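Local coordinates for protein PAN2-PAN3 deadenylation complex catalytic subunit pan2 (Neurospora crassa, PDB 4CZW) that is the catalytic subunit of a deadenylase complex that shortens the poly(A) tails of mRNA, represented by its ubiquitin-protease-like domain, predicted to be inactive, and its exonuclease domain, at residues Pro7-Ile15 with Val332-Val343; Asn43-Asn51 with Ser118-Lys126. All blocks are in the same frame, centred on the assembly; numbering follows the deposited sequence.

Interaction 1. Residues Pro7-Ile15 with Val332-Val343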
ATOM      1  N   PRO A   7       0.306  -2.901  32.544  1.00 42.96           N
ATOM      2  CA  PRO A   7      -1.072  -2.437  32.746  1.00 44.53           C
ATOM      3  C   PRO A   7      -1.455  -1.310  31.794  1.00 41.44           C
ATOM      4  O   PRO A   7      -2.640  -1.072  31.563  1.00 47.78           O
ATOM      5  CB  PRO A   7      -1.066  -1.946  34.197  1.00 43.61           C
ATOM      6  CG  PRO A   7       0.359  -1.602  34.472  1.00 38.95           C
ATOM      7  CD  PRO A   7       1.160  -2.612  33.708  1.00 35.73           C
ATOM      8  N   GLU A   8      -0.455  -0.622  31.255  1.00 48.28           N
ATOM      9  CA  GLU A   8      -0.684   0.441  30.287  1.00 46.38           C
ATOM     10  C   GLU A   8       0.226   0.253  29.083  1.00 42.40           C
ATOM     11  O   GLU A   8       1.223  -0.462  29.158  1.00 47.92           O
ATOM     12  CB  GLU A   8      -0.452   1.813  30.920  1.00 48.22           C
ATOM     13  CG  GLU A   8      -1.485   2.199  31.963  1.00 63.99           C
ATOM     14  CD  GLU A   8      -1.154   3.509  32.649  1.00 83.19           C
ATOM     15  OE1 GLU A   8       0.047   3.829  32.776  1.00 72.68           O
ATOM     16  OE2 GLU A   8      -2.095   4.218  33.065  1.00 80.41           O
ATOM     17  N   ALA A   9      -0.125   0.898  27.975  1.00 40.89           N
ATOM     18  CA  ALA A   9       0.662   0.804  26.754  1.00 45.28           C
ATOM     19  C   ALA A   9       2.036   1.441  26.932  1.00 50.39           C
ATOM     20  O   ALA A   9       2.137   2.635  27.212  1.00 49.32           O
ATOM     21  CB  ALA A   9      -0.077   1.457  25.598  1.00 36.49           C
ATOM     22  N   PRO A  10       3.099   0.639  26.776  1.00 50.64           N
ATOM     23  CA  PRO A  10       4.477   1.141  26.823  1.00 55.90           C
ATOM     24  C   PRO A  10       4.733   2.124  25.683  1.00 56.45           C
ATOM     25  O   PRO A  10       3.967   2.132  24.720  1.00 57.75           O
ATOM     26  CB  PRO A  10       5.322  -0.131  26.662  1.00 55.53           C
ATOM     27  CG  PRO A  10       4.413  -1.252  27.041  1.00 50.42           C
ATOM     28  CD  PRO A  10       3.057  -0.820  26.585  1.00 47.89           C
ATOM     29  N   PRO A  11       5.793   2.945  25.790  1.00 63.97           N
ATOM     30  CA  PRO A  11       6.130   3.912  24.736  1.00 58.14           C
ATOM     31  C   PRO A  11       6.292   3.271  23.357  1.00 51.78           C
ATOM     32  O   PRO A  11       6.099   3.946  22.346  1.00 52.71           O
ATOM     33  CB  PRO A  11       7.459   4.513  25.218  1.00 48.26           C
ATOM     34  CG  PRO A  11       7.953   3.588  26.292  1.00 48.60           C
ATOM     35  CD  PRO A  11       6.722   3.036  26.926  1.00 59.05           C
ATOM     36  N   GLU A  12       6.629   1.985  23.323  1.00 42.83           N
ATOM     37  CA  GLU A  12       6.766   1.261  22.064  1.00 45.88           C
ATOM     38  C   GLU A  12       5.417   1.088  21.365  1.00 52.21           C
ATOM     39  O   GLU A  12       5.360   0.877  20.153  1.00 46.93           O
ATOM     40  CB  GLU A  12       7.409  -0.110  22.297  1.00 40.34           C
ATOM     41  CG  GLU A  12       8.855  -0.066  22.783  1.00 49.50           C
ATOM     42  CD  GLU A  12       8.977   0.122  24.286  1.00 54.56           C
ATOM     43  OE1 GLU A  12       7.986   0.534  24.926  1.00 57.59           O
ATOM     44  OE2 GLU A  12      10.069  -0.147  24.830  1.00 65.56           O
ATOM     45  N   TYR A  13       4.337   1.178  22.134  1.00 44.59           N
ATOM     46  CA  TYR A  13       2.991   0.992  21.597  1.00 44.28           C
ATOM     47  C   TYR A  13       2.204   2.295  21.509  1.00 48.35           C
ATOM     48  O   TYR A  13       1.102   2.317  20.965  1.00 44.44           O
ATOM     49  CB  TYR A  13       2.210  -0.012  22.448  1.00 45.62           C
ATOM     50  CG  TYR A  13       2.441  -1.460  22.079  1.00 48.24           C
ATOM     51  CD1 TYR A  13       1.749  -2.047  21.028  1.00 43.09           C
ATOM     52  CD2 TYR A  13       3.340  -2.243  22.790  1.00 46.98           C
ATOM     53  CE1 TYR A  13       1.952  -3.371  20.690  1.00 44.28           C
ATOM     54  CE2 TYR A  13       3.551  -3.568  22.460  1.00 44.43           C
ATOM     55  CZ  TYR A  13       2.854  -4.127  21.409  1.00 48.32           C
ATOM     56  OH  TYR A  13       3.060  -5.446  21.077  1.00 41.71           O
ATOM     57  N   ARG A  14       2.762   3.376  22.046  1.00 46.82           N
ATOM     58  CA  ARG A  14       2.059   4.655  22.073  1.00 44.47           C
ATOM     59  C   ARG A  14       2.130   5.380  20.734  1.00 44.16           C
ATOM     60  O   ARG A  14       2.901   5.003  19.849  1.00 48.63           O
ATOM     61  CB  ARG A  14       2.621   5.550  23.178  1.00 51.20           C
ATOM     62  CG  ARG A  14       2.434   4.988  24.575  1.00 52.42           C
ATOM     63  CD  ARG A  14       3.178   5.812  25.610  1.00 66.00           C
ATOM     64  NE  ARG A  14       3.206   5.148  26.911  1.00 88.76           N
ATOM     65  CZ  ARG A  14       4.010   5.497  27.909  1.00 81.18           C
ATOM     66  NH1 ARG A  14       4.861   6.502  27.756  1.00 89.30           N
ATOM     67  NH2 ARG A  14       3.969   4.837  29.058  1.00 64.47           N
ATOM     68  N   ILE A  15       1.315   6.421  20.599  1.00 47.04           N
ATOM     69  CA  ILE A  15       1.267   7.216  19.378  1.00 51.34           C
ATOM     70  C   ILE A  15       2.573   7.973  19.143  1.00 49.85           C
ATOM     71  O   ILE A  15       3.064   8.678  20.024  1.00 41.90           O
ATOM     72  CB  ILE A  15       0.106   8.231  19.406  1.00 43.90           C
ATOM     73  CG1 ILE A  15      -1.244   7.507  19.477  1.00 58.72           C
ATOM     74  CG2 ILE A  15       0.173   9.133  18.186  1.00 42.41           C
ATOM     75  CD1 ILE A  15      -2.441   8.419  19.324  1.00 65.28           C
ATOM     76  N   VAL A 332      -4.845  -0.074  20.246  1.00 47.62           N
ATOM     77  CA  VAL A 332      -4.122   0.294  21.458  1.00 37.97           C
ATOM     78  C   VAL A 332      -4.772   1.491  22.144  1.00 42.47           C
ATOM     79  O   VAL A 332      -4.834   2.583  21.578  1.00 51.65           O
ATOM     80  CB  VAL A 332      -2.648   0.623  21.158  1.00 36.99           C
ATOM     81  CG1 VAL A 332      -1.946   1.104  22.417  1.00 39.32           C
ATOM     82  CG2 VAL A 332      -1.941  -0.592  20.574  1.00 35.76           C
ATOM     83  N   GLU A 333      -5.252   1.280  23.365  1.00 48.02           N
ATOM     84  CA  GLU A 333      -5.917   2.335  24.121  1.00 56.53           C
ATOM     85  C   GLU A 333      -4.952   3.066  25.048  1.00 53.92           C
ATOM     86  O   GLU A 333      -4.016   2.472  25.582  1.00 54.55           O
ATOM     87  CB  GLU A 333      -7.078   1.759  24.938  1.00 54.90           C
ATOM     88  CG  GLU A 333      -8.174   1.113  24.110  1.00 61.37           C
ATOM     89  CD  GLU A 333      -9.307   0.580  24.964  1.00 85.57           C
ATOM     90  OE1 GLU A 333      -9.273   0.788  26.194  1.00 81.92           O
ATOM     91  OE2 GLU A 333     -10.231  -0.049  24.405  1.00 84.23           O
ATOM     92  N   THR A 334      -5.186   4.361  25.231  1.00 77.49           N
ATOM     93  CA  THR A 334      -4.418   5.160  26.179  1.00 82.34           C
ATOM     94  C   THR A 334      -5.365   5.690  27.252  1.00 96.81           C
ATOM     95  O   THR A 334      -6.429   6.216  26.933  1.00 94.38           O
ATOM     96  CB  THR A 334      -3.697   6.331  25.487  1.00 80.37           C
ATOM     97  OG1 THR A 334      -2.886   5.829  24.417  1.00 81.76           O
ATOM     98  CG2 THR A 334      -2.818   7.080  26.478  1.00103.69           C
ATOM     99  N   LYS A 335      -4.983   5.547  28.519  1.00112.05           N
ATOM    100  CA  LYS A 335      -5.878   5.886  29.624  1.00113.82           C
ATOM    101  C   LYS A 335      -6.167   7.380  29.707  1.00121.56           C
ATOM    102  O   LYS A 335      -7.320   7.791  29.865  1.00128.44           O
ATOM    103  CB  LYS A 335      -5.303   5.411  30.962  1.00104.96           C
ATOM    104  CG  LYS A 335      -6.290   5.569  32.114  1.00106.89           C
ATOM    105  CD  LYS A 335      -5.635   5.427  33.481  1.00104.37           C
ATOM    106  CE  LYS A 335      -5.388   3.975  33.852  1.00 85.81           C
ATOM    107  NZ  LYS A 335      -4.931   3.848  35.265  1.00 74.63           N
ATOM    108  N   SER A 336      -5.116   8.186  29.607  1.00121.44           N
ATOM    109  CA  SER A 336      -5.244   9.632  29.746  1.00129.10           C
ATOM    110  C   SER A 336      -4.246  10.375  28.861  1.00136.92           C
ATOM    111  O   SER A 336      -3.034  10.223  29.021  1.00136.43           O
ATOM    112  CB  SER A 336      -5.064  10.041  31.207  1.00123.92           C
ATOM    113  OG  SER A 336      -6.145   9.573  31.996  1.00127.90           O
ATOM    114  N   PRO A 337      -4.761  11.175  27.912  1.00130.34           N
ATOM    115  CA  PRO A 337      -6.197  11.328  27.644  1.00118.49           C
ATOM    116  C   PRO A 337      -6.769  10.155  26.850  1.00115.57           C
ATOM    117  O   PRO A 337      -6.092   9.620  25.971  1.00111.69           O
ATOM    118  CB  PRO A 337      -6.265  12.626  26.836  1.00113.41           C
ATOM    119  CG  PRO A 337      -4.951  12.701  26.151  1.00115.76           C
ATOM    120  CD  PRO A 337      -3.947  12.093  27.096  1.00124.09           C
ATOM    121  N   GLN A 338      -8.000   9.765  27.164  1.00112.35           N
ATOM    122  CA  GLN A 338      -8.598   8.574  26.568  1.00105.11           C
ATOM    123  C   GLN A 338      -8.750   8.699  25.054  1.00103.22           C
ATOM    124  O   GLN A 338      -9.293   9.682  24.540  1.00106.15           O
ATOM    125  CB  GLN A 338      -9.952   8.276  27.219  1.00102.85           C
ATOM    126  CG  GLN A 338     -10.114   6.833  27.678  1.00110.61           C
ATOM    127  CD  GLN A 338     -10.670   5.927  26.598  1.00129.35           C
ATOM    128  OE1 GLN A 338     -11.566   6.313  25.846  1.00138.22           O
ATOM    129  NE2 GLN A 338     -10.144   4.709  26.518  1.00114.35           N
ATOM    130  N   LYS A 339      -8.241   7.687  24.355  1.00102.87           N
ATOM    131  CA  LYS A 339      -8.254   7.628  22.896  1.00 96.01           C
ATOM    132  C   LYS A 339      -7.971   6.213  22.411  1.00 87.63           C
ATOM    133  O   LYS A 339      -8.172   5.244  23.148  1.00118.69           O
ATOM    134  CB  LYS A 339      -7.221   8.586  22.295  1.00 89.79           C
ATOM    135  CG  LYS A 339      -5.791   8.401  22.811  1.00 90.07           C
ATOM    136  CD  LYS A 339      -4.796   9.239  22.008  1.00 99.33           C
ATOM    137  CE  LYS A 339      -3.663   9.772  22.880  1.00111.59           C
ATOM    138  NZ  LYS A 339      -2.970  10.915  22.216  1.00111.41           N
ATOM    139  N   SER A 340      -7.492   6.110  21.172  1.00 61.00           N
ATOM    140  CA  SER A 340      -7.088   4.833  20.587  1.00 52.45           C
ATOM    141  C   SER A 340      -6.376   5.056  19.252  1.00 50.72           C
ATOM    142  O   SER A 340      -6.693   5.993  18.525  1.00 56.97           O
ATOM    143  CB  SER A 340      -8.301   3.904  20.399  1.00 46.67           C
ATOM    144  OG  SER A 340      -9.246   4.449  19.494  1.00 82.82           O
ATOM    145  N   HIS A 341      -5.404   4.205  18.940  1.00 42.59           N
ATOM    146  CA  HIS A 341      -4.811   4.184  17.604  1.00 48.09           C
ATOM    147  C   HIS A 341      -4.381   2.758  17.281  1.00 41.04           C
ATOM    148  O   HIS A 341      -4.370   1.897  18.162  1.00 41.83           O
ATOM    149  CB  HIS A 341      -3.627   5.151  17.489  1.00 48.60           C
ATOM    150  CG  HIS A 341      -2.309   4.541  17.854  1.00 46.71           C
ATOM    151  ND1 HIS A 341      -1.961   4.250  19.154  1.00 46.41           N
ATOM    152  CD2 HIS A 341      -1.253   4.175  17.089  1.00 41.04           C
ATOM    153  CE1 HIS A 341      -0.748   3.726  19.174  1.00 42.50           C
ATOM    154  NE2 HIS A 341      -0.297   3.670  17.934  1.00 48.39           N
ATOM    155  N   LEU A 342      -4.034   2.501  16.025  1.00 40.31           N
ATOM    156  CA  LEU A 342      -3.771   1.134  15.593  1.00 37.66           C
ATOM    157  C   LEU A 342      -2.299   0.853  15.305  1.00 44.93           C
ATOM    158  O   LEU A 342      -1.577   1.705  14.788  1.00 45.58           O
ATOM    159  CB  LEU A 342      -4.603   0.816  14.352  1.00 28.52           C
ATOM    160  CG  LEU A 342      -6.080   1.194  14.456  1.00 41.76           C
ATOM    161  CD1 LEU A 342      -6.789   0.969  13.133  1.00 34.18           C
ATOM    162  CD2 LEU A 342      -6.759   0.413  15.570  1.00 39.02           C
ATOM    163  N   VAL A 343      -1.867  -0.355  15.648  1.00 40.02           N
ATOM    164  CA  VAL A 343      -0.540  -0.836  15.288  1.00 38.20           C
ATOM    165  C   VAL A 343      -0.680  -2.178  14.580  1.00 39.66           C
ATOM    166  O   VAL A 343      -1.777  -2.732  14.506  1.00 42.04           O
ATOM    167  CB  VAL A 343       0.378  -0.992  16.516  1.00 42.31           C
ATOM    168  CG1 VAL A 343       0.511   0.334  17.254  1.00 29.55           C
ATOM    169  CG2 VAL A 343      -0.152  -2.077  17.441  1.00 32.42           C
TER
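Two side-chain rotations bring Ile15 and His341 together: CG of His341 sits between its backbone N and carbonyl carbon (chi1 89°), while Ile15 sets CG1 beside its backbone N (chi1 -63°). With these torsions CG1 of Ile15 lies over one face of the His341 ring, 3.6 Å from the ring centroid and 26° off the normal, a CH-pi contact shifted toward the rim. Beyond it, Ile15 CD1 meets Lys339 CD tip to tip at 3.7 Å. The edge of the same imidazole faces the loop backbone, with Tyr13 O in the ring plane 2.9 Å from His341 CE1. Its NE2 is bonded to Asn365 OD1, and the amide nitrogen of Asn365 also bonds Glu12 O and Arg14 O, so one residue ties the ring and the loop together.

The apolar half is built on Val332. Its CG2 lies 4.0 Å from Tyr13 CD1. Its CG1 lies 3.7 Å from Ala9 CB. Val343 CG2 comes to the edge of the tyrosine ring, 4.1 Å from Tyr13 CD1. The phenol OH bonds Glu376 and Lys385. Within the loop, Arg14 NE donates to Ala9 O at 2.7 Å, bracing the bend between them; at the outer end, Glu8 OE2 and Lys335 NZ form a long salt bridge of 3.6 Å.

Val332 and His341 form a hydrogen-bonded antiparallel pair in the USP-like domain's hairpin of strands 321-334 and 339-347; with Val343 they point toward the N-terminal loop, which covers that face. Leu363 of strand 361-365 and Trp384 flank Tyr13, whereas Leu342 points away and packs on helix 130-149.

Interaction 2. Residues Asn43-Asn51 with Ser118-Lys126; sequences NNITNSYAN and SGVLEDIAK
Asn47 and Glu122 approach to 5.9 Å between CA atoms where two irregular loops meet, Asn47 holding the third position of a type II beta turn from Ile45 to Ser48 with the positive phi this position requires. The two residues are joined by a reciprocal pair of bonds, each from the backbone of one to the side chain of the other. Asn47 N donates to Glu122 OE2 (2.9 Å, 173° at the hydrogen), and Glu122 N donates to Asn47 OD1 (2.9 Å, 170°). The amide carbonyl of Asn47 is met by a donor tilted slightly out of its plane, whereas the carboxylate is met from almost straight above its own. Glu122 achieves this by placing CG between its backbone N and carbonyl carbon (chi1 66°) and then running extended, crossing the asparagine side chain obliquely.

Residues 43-51 lead into helix 51-58, and their sequence resembles the Cys box of ubiquitin-specific proteases, with Ser48 probably standing where active members carry the nucleophilic cysteine. That fits the predicted inactivity of this pseudo-UCH domain, which is thought to serve as a structural scaffold.

On one flank of the paired bonds, the methyl CG2 of Thr46 lies 3.6 Å from Glu122 OE2 and 3.7 Å from Asp123 OD2. Asn47 ND2 rests against the Leu121 methyl CD2 at 3.5 Å. Tyr49 reaches the other loop with its hydroxyl, which donates to Val120 O lying near the ring plane; the modelled length of 2.5 Å is doubtful at this resolution. The 118-126 loop is itself pinned, Leu121 O accepting from both Ile124 N and Ala125 N, while Lys128 NZ bonds Glu122 O and Ala125 O. Helix 130-149 lies alongside, Leu133 touching both Tyr49 and Ala125.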
ATOM      1  N   ASN A  43       2.308   8.851   9.977  1.00 45.14           N
ATOM      2  CA  ASN A  43       0.942   8.973  10.481  1.00 49.40           C
ATOM      3  C   ASN A  43       0.381  10.393  10.512  1.00 55.56           C
ATOM      4  O   ASN A  43      -0.554  10.675  11.264  1.00 69.59           O
ATOM      5  CB  ASN A  43       0.861   8.384  11.893  1.00 42.24           C
ATOM      6  CG  ASN A  43       1.865   9.009  12.846  1.00 45.82           C
ATOM      7  OD1 ASN A  43       2.575   9.950  12.493  1.00 48.03           O
ATOM      8  ND2 ASN A  43       1.926   8.486  14.065  1.00 52.40           N
ATOM      9  N   ASN A  44       0.944  11.286   9.706  1.00 53.61           N
ATOM     10  CA  ASN A  44       0.477  12.666   9.673  1.00 62.26           C
ATOM     11  C   ASN A  44      -0.424  12.927   8.477  1.00 61.00           C
ATOM     12  O   ASN A  44      -0.455  14.029   7.932  1.00 64.78           O
ATOM     13  CB  ASN A  44       1.661  13.622   9.649  1.00 64.95           C
ATOM     14  CG  ASN A  44       2.590  13.370   8.477  1.00 77.68           C
ATOM     15  OD1 ASN A  44       2.793  12.229   8.063  1.00 76.72           O
ATOM     16  ND2 ASN A  44       3.157  14.441   7.934  1.00 79.48           N
ATOM     17  N   ILE A  45      -1.152  11.895   8.072  1.00 55.46           N
ATOM     18  CA  ILE A  45      -2.002  11.962   6.895  1.00 50.09           C
ATOM     19  C   ILE A  45      -3.441  11.641   7.283  1.00 58.22           C
ATOM     20  O   ILE A  45      -3.683  10.914   8.244  1.00 61.52           O
ATOM     21  CB  ILE A  45      -1.510  10.986   5.801  1.00 53.18           C
ATOM     22  CG1 ILE A  45       0.011  11.080   5.658  1.00 58.23           C
ATOM     23  CG2 ILE A  45      -2.193  11.262   4.468  1.00 57.26           C
ATOM     24  CD1 ILE A  45       0.618  10.015   4.775  1.00 53.29           C
ATOM     25  N   THR A  46      -4.393  12.208   6.550  1.00 57.21           N
ATOM     26  CA  THR A  46      -5.798  11.885   6.751  1.00 59.18           C
ATOM     27  C   THR A  46      -6.015  10.401   6.473  1.00 55.91           C
ATOM     28  O   THR A  46      -5.456   9.861   5.517  1.00 49.09           O
ATOM     29  CB  THR A  46      -6.708  12.733   5.842  1.00 67.84           C
ATOM     30  OG1 THR A  46      -6.432  14.123   6.057  1.00 80.03           O
ATOM     31  CG2 THR A  46      -8.173  12.462   6.139  1.00 65.45           C
ATOM     32  N   ASN A  47      -6.809   9.751   7.322  1.00 58.45           N
ATOM     33  CA  ASN A  47      -7.082   8.318   7.220  1.00 52.16           C
ATOM     34  C   ASN A  47      -5.817   7.471   7.342  1.00 52.92           C
ATOM     35  O   ASN A  47      -5.688   6.437   6.686  1.00 52.99           O
ATOM     36  CB  ASN A  47      -7.795   7.996   5.902  1.00 49.03           C
ATOM     37  CG  ASN A  47      -9.075   8.789   5.721  1.00 54.84           C
ATOM     38  OD1 ASN A  47      -9.852   8.958   6.661  1.00 50.42           O
ATOM     39  ND2 ASN A  47      -9.298   9.284   4.509  1.00 47.12           N
ATOM     40  N   SER A  48      -4.890   7.906   8.192  1.00 49.88           N
ATOM     41  CA  SER A  48      -3.640   7.181   8.399  1.00 51.53           C
ATOM     42  C   SER A  48      -3.841   5.965   9.298  1.00 46.83           C
ATOM     43  O   SER A  48      -2.888   5.253   9.617  1.00 41.80           O
ATOM     44  CB  SER A  48      -2.574   8.101   8.997  1.00 53.26           C
ATOM     45  OG  SER A  48      -3.001   8.641  10.236  1.00 66.98           O
ATOM     46  N   TYR A  49      -5.086   5.729   9.704  1.00 42.87           N
ATOM     47  CA  TYR A  49      -5.433   4.537  10.469  1.00 43.13           C
ATOM     48  C   TYR A  49      -5.199   3.291   9.624  1.00 40.76           C
ATOM     49  O   TYR A  49      -5.059   2.186  10.146  1.00 41.96           O
ATOM     50  CB  TYR A  49      -6.892   4.595  10.935  1.00 38.10           C
ATOM     51  CG  TYR A  49      -7.906   4.431   9.817  1.00 42.38           C
ATOM     52  CD1 TYR A  49      -8.385   5.531   9.119  1.00 39.39           C
ATOM     53  CD2 TYR A  49      -8.385   3.174   9.467  1.00 43.20           C
ATOM     54  CE1 TYR A  49      -9.310   5.384   8.099  1.00 40.11           C
ATOM     55  CE2 TYR A  49      -9.305   3.017   8.447  1.00 41.52           C
ATOM     56  CZ  TYR A  49      -9.766   4.124   7.769  1.00 42.41           C
ATOM     57  OH  TYR A  49     -10.684   3.968   6.757  1.00 47.14           O
ATOM     58  N   ALA A  50      -5.163   3.491   8.311  1.00 42.85           N
ATOM     59  CA  ALA A  50      -5.018   2.408   7.346  1.00 38.36           C
ATOM     60  C   ALA A  50      -3.640   1.755   7.387  1.00 37.56           C
ATOM     61  O   ALA A  50      -3.459   0.656   6.864  1.00 39.42           O
ATOM     62  CB  ALA A  50      -5.300   2.927   5.947  1.00 34.49           C
ATOM     63  N   ASN A  51      -2.678   2.438   8.004  1.00 39.36           N
ATOM     64  CA  ASN A  51      -1.289   1.986   8.030  1.00 42.04           C
ATOM     65  C   ASN A  51      -1.118   0.548   8.506  1.00 41.33           C
ATOM     66  O   ASN A  51      -0.432  -0.245   7.863  1.00 39.92           O
ATOM     67  CB  ASN A  51      -0.448   2.913   8.911  1.00 43.46           C
ATOM     68  CG  ASN A  51      -0.213   4.268   8.274  1.00 44.35           C
ATOM     69  OD1 ASN A  51      -0.323   4.423   7.057  1.00 37.76           O
ATOM     70  ND2 ASN A  51       0.125   5.256   9.094  1.00 39.67           N
ATOM     71  N   SER A 118     -19.388   4.193   3.382  1.00 55.37           N
ATOM     72  CA  SER A 118     -18.928   2.900   3.877  1.00 47.79           C
ATOM     73  C   SER A 118     -18.188   3.034   5.203  1.00 51.01           C
ATOM     74  O   SER A 118     -17.673   2.052   5.738  1.00 50.65           O
ATOM     75  CB  SER A 118     -18.027   2.221   2.844  1.00 55.64           C
ATOM     76  OG  SER A 118     -18.721   2.001   1.628  1.00 52.19           O
ATOM     77  N   GLY A 119     -18.137   4.254   5.729  1.00 54.66           N
ATOM     78  CA  GLY A 119     -17.499   4.511   7.006  1.00 49.15           C
ATOM     79  C   GLY A 119     -16.006   4.243   7.001  1.00 60.33           C
ATOM     80  O   GLY A 119     -15.473   3.635   7.929  1.00 52.87           O
ATOM     81  N   VAL A 120     -15.329   4.700   5.953  1.00 54.56           N
ATOM     82  CA  VAL A 120     -13.892   4.491   5.821  1.00 47.89           C
ATOM     83  C   VAL A 120     -13.136   5.816   5.802  1.00 52.30           C
ATOM     84  O   VAL A 120     -11.909   5.842   5.707  1.00 53.92           O
ATOM     85  CB  VAL A 120     -13.556   3.697   4.544  1.00 47.14           C
ATOM     86  CG1 VAL A 120     -14.211   2.327   4.586  1.00 44.84           C
ATOM     87  CG2 VAL A 120     -13.998   4.466   3.309  1.00 48.68           C
ATOM     88  N   LEU A 121     -13.877   6.917   5.893  1.00 53.92           N
ATOM     89  CA  LEU A 121     -13.278   8.247   5.929  1.00 47.87           C
ATOM     90  C   LEU A 121     -13.490   8.882   7.301  1.00 48.85           C
ATOM     91  O   LEU A 121     -14.619   9.193   7.680  1.00 52.68           O
ATOM     92  CB  LEU A 121     -13.869   9.130   4.828  1.00 49.00           C
ATOM     93  CG  LEU A 121     -13.768   8.576   3.404  1.00 48.50           C
ATOM     94  CD1 LEU A 121     -14.460   9.499   2.413  1.00 49.57           C
ATOM     95  CD2 LEU A 121     -12.315   8.354   3.009  1.00 48.73           C
ATOM     96  N   GLU A 122     -12.397   9.082   8.032  1.00 60.71           N
ATOM     97  CA  GLU A 122     -12.456   9.498   9.432  1.00 65.81           C
ATOM     98  C   GLU A 122     -13.116  10.862   9.649  1.00 64.67           C
ATOM     99  O   GLU A 122     -13.483  11.204  10.773  1.00 65.59           O
ATOM    100  CB  GLU A 122     -11.046   9.513  10.033  1.00 60.05           C
ATOM    101  CG  GLU A 122     -10.112  10.550   9.426  1.00 75.34           C
ATOM    102  CD  GLU A 122      -8.700  10.454   9.975  1.00 76.84           C
ATOM    103  OE1 GLU A 122      -8.445   9.562  10.812  1.00 71.78           O
ATOM    104  OE2 GLU A 122      -7.845  11.268   9.568  1.00 71.53           O
ATOM    105  N   ASP A 123     -13.267  11.636   8.579  1.00 67.43           N
ATOM    106  CA  ASP A 123     -13.896  12.947   8.674  1.00 71.58           C
ATOM    107  C   ASP A 123     -15.396  12.875   8.405  1.00 65.61           C
ATOM    108  O   ASP A 123     -16.157  13.736   8.846  1.00 64.00           O
ATOM    109  CB  ASP A 123     -13.240  13.929   7.700  1.00 75.45           C
ATOM    110  CG  ASP A 123     -11.804  14.245   8.069  1.00 93.39           C
ATOM    111  OD1 ASP A 123     -11.465  14.161   9.268  1.00 91.76           O
ATOM    112  OD2 ASP A 123     -11.016  14.581   7.160  1.00112.22           O
ATOM    113  N   ILE A 124     -15.815  11.840   7.682  1.00 69.87           N
ATOM    114  CA  ILE A 124     -17.208  11.703   7.270  1.00 66.50           C
ATOM    115  C   ILE A 124     -17.923  10.601   8.054  1.00 71.46           C
ATOM    116  O   ILE A 124     -19.090  10.750   8.426  1.00 72.93           O
ATOM    117  CB  ILE A 124     -17.315  11.413   5.748  1.00 59.14           C
ATOM    118  CG1 ILE A 124     -17.073  12.687   4.930  1.00 64.68           C
ATOM    119  CG2 ILE A 124     -18.676  10.838   5.389  1.00 69.89           C
ATOM    120  CD1 ILE A 124     -15.613  13.035   4.722  1.00 83.73           C
ATOM    121  N   ALA A 125     -17.205   9.512   8.320  1.00 75.08           N
ATOM    122  CA  ALA A 125     -17.775   8.310   8.934  1.00 75.20           C
ATOM    123  C   ALA A 125     -18.541   8.579  10.227  1.00 73.11           C
ATOM    124  O   ALA A 125     -18.235   9.514  10.967  1.00 66.37           O
ATOM    125  CB  ALA A 125     -16.674   7.292   9.195  1.00 66.78           C
ATOM    126  N   LYS A 126     -19.541   7.741  10.485  1.00 82.85           N
ATOM    127  CA  LYS A 126     -20.362   7.845  11.685  1.00 75.44           C
ATOM    128  C   LYS A 126     -19.557   7.467  12.924  1.00 72.48           C
ATOM    129  O   LYS A 126     -19.419   8.261  13.854  1.00 70.57           O
ATOM    130  CB  LYS A 126     -21.600   6.953  11.559  1.00 66.71           C
ATOM    131  CG  LYS A 126     -22.593   7.079  12.703  1.00 76.85           C
ATOM    132  CD  LYS A 126     -23.794   6.173  12.475  1.00 73.68           C
ATOM    133  CE  LYS A 126     -24.809   6.293  13.600  1.00 82.86           C
ATOM    134  NZ  LYS A 126     -25.972   5.387  13.389  1.00 79.18           N
TER

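From the N terminus the chain first passes through 7-15, then 43-51, and after four helices between 51 and 109 returns at 118-126, where interaction 2 closes a loop of 66 intervening residues. That loop carries the zinc site of His70, Cys75, Cys80 and Cys83. Only much later does 332-343 meet 7-15, so interaction 1 closes a far longer excursion that contains interaction 2 entirely; the two do not cross. Interaction 1 joins the N-terminal loop to the mixed sheet of the USP-like domain, and interaction 2 joins two loops of the helical part. Their centres are about 18 Å apart, yet Leu342 CD1 packs 3.7 Å from Tyr49 O, a direct packing contact between the two sites.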